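Local coordinates for protein CooJ (Rhodospirillum rubrum, PDB 6HK5) that acts as a nickel-binding metallochaperone, an accessory protein of carbon monoxide dehydrogenase that probably helps supply nickel to the enzyme, at the interface of chains A and B. Residues are numbered along the deposited sequence; one frame, centred on the assembly and turned at random. Chains: chain A/B, CooJ.

The interface of chains A and B. Residues chain A 4-5, 8-9; chain B 36-39.
A:Arg9 reaches across a homodimer interface to the backbone carbonyl of B:Leu37, pinning the first turns of one helix to the interhelical turn of the partner chain. CooJ is a dimer, and the two-fold symmetry repeats this clamp with the chains exchanged, so the contact probably helps fasten the dimer at both ends. The guanidinium grips one acceptor side-on: NE of A:Arg9 lies 2.7 Å from O of B:Leu37, and NH2 of A:Arg9 lies 2.8 Å from the same oxygen. That oxygen sits only 7° out of the guanidinium plane, at the edge of the flat group. The NE donor lies in the carbonyl plane, whereas NH2 is tilted 33° from it; both bonds are moderately bent at hydrogen. A weak third bond, 3.2 Å from NH2 of A:Arg9 to O of B:Ala38, extends the grip to the next peptide. With CG anti to the carbonyl carbon (chi1 -60°) and the chain extended from CG to NE, A:Arg9 carries its guanidinium to the turn and passes its aliphatic stem obliquely across the B:Leu37 side chain, CG of A:Arg9 being 3.7 Å from CD2 of B:Leu37. CD2 of B:Leu37 also rests on the A:Gly8–A:Arg9 peptide, 3.9 Å from C of A:Gly8, where the glycine has no side chain to intervene. Beside this, the ring of A:Pro5 packs tightly on B:Ala38, with CG of A:Pro5 3.4 Å from CB of B:Ala38. A methionine in place of A:Arg9 would probably leave the B:Leu37 carbonyl without its paired donors and weaken the hold on the turn. In this N-terminal, helical part of CooJ, A:Pro5 begins helix 5-35, with A:Gly8 and A:Arg9 one turn further on, while B:Ala36 and B:Leu37 end the short 3-10 segment 35-37 and B:Ala38 and B:Glu39 lead through the loop towards helix 42-67.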
loop_
_atom_site.group_PDB
_atom_site.type_symbol
_atom_site.label_atom_id
_atom_site.label_comp_id
_atom_site.label_asym_id
_atom_site.label_seq_id
_atom_site.Cartn_x
_atom_site.Cartn_y
_atom_site.Cartn_z
ATOM N N SER A 4 -16.225 -11.080 12.851
ATOM C CA SER A 4 -17.259 -10.230 13.416
ATOM C C SER A 4 -17.001 -8.783 13.014
ATOM O O SER A 4 -15.846 -8.401 12.767
ATOM C CB SER A 4 -17.285 -10.351 14.940
ATOM O OG SER A 4 -16.111 -9.783 15.517
ATOM N N PRO A 5 -18.046 -7.957 12.916
ATOM C CA PRO A 5 -17.823 -6.524 12.668
ATOM C C PRO A 5 -16.900 -5.862 13.676
ATOM O O PRO A 5 -16.150 -4.955 13.296
ATOM C CB PRO A 5 -19.243 -5.945 12.719
ATOM C CG PRO A 5 -20.088 -7.069 12.235
ATOM C CD PRO A 5 -19.469 -8.316 12.804
ATOM N N GLY A 8 -13.338 -6.510 12.526
ATOM C CA GLY A 8 -13.152 -5.801 11.265
ATOM C C GLY A 8 -12.886 -4.318 11.449
ATOM O O GLY A 8 -11.904 -3.779 10.929
ATOM N N ARG A 9 -13.756 -3.629 12.196
ATOM C CA ARG A 9 -13.566 -2.193 12.381
ATOM C C ARG A 9 -12.295 -1.897 13.165
ATOM O O ARG A 9 -11.637 -0.881 12.923
ATOM C CB ARG A 9 -14.784 -1.584 13.071
ATOM C CG ARG A 9 -16.057 -1.769 12.291
ATOM C CD ARG A 9 -17.268 -1.429 13.121
ATOM N NE ARG A 9 -18.467 -1.509 12.298
ATOM C CZ ARG A 9 -19.380 -0.551 12.198
ATOM N NH1 ARG A 9 -19.256 0.572 12.901
ATOM N NH2 ARG A 9 -20.429 -0.727 11.404
ATOM N N ALA B 36 -16.831 -6.824 6.036
ATOM C CA ALA B 36 -16.778 -7.232 7.435
ATOM C C ALA B 36 -17.073 -6.077 8.411
ATOM O O ALA B 36 -17.000 -6.260 9.630
ATOM C CB ALA B 36 -15.411 -7.850 7.738
ATOM N N LEU B 37 -17.418 -4.885 7.932
ATOM C CA LEU B 37 -17.699 -3.767 8.820
ATOM C C LEU B 37 -19.145 -3.735 9.293
ATOM O O LEU B 37 -19.420 -3.108 10.319
ATOM C CB LEU B 37 -17.368 -2.438 8.122
ATOM C CG LEU B 37 -15.920 -2.251 7.642
ATOM C CD1 LEU B 37 -15.769 -0.906 6.972
ATOM C CD2 LEU B 37 -14.942 -2.386 8.800
ATOM N N ALA B 38 -20.060 -4.393 8.570
ATOM C CA ALA B 38 -21.509 -4.322 8.822
ATOM C C ALA B 38 -21.982 -2.874 8.983
ATOM O O ALA B 38 -22.637 -2.504 9.964
ATOM C CB ALA B 38 -21.904 -5.169 10.032
ATOM N N GLU B 39 -21.654 -2.055 7.982
ATOM C CA GLU B 39 -21.926 -0.624 8.041
ATOM C C GLU B 39 -23.425 -0.334 8.025
ATOM O O GLU B 39 -24.205 -1.015 7.355
ATOM C CB GLU B 39 -21.243 0.082 6.858
ATOM C CG GLU B 39 -21.942 -0.153 5.503
ATOM C CD GLU B 39 -21.062 0.134 4.285
ATOM O OE1 GLU B 39 -19.922 -0.378 4.223
ATOM O OE2 GLU B 39 -21.529 0.838 3.367
#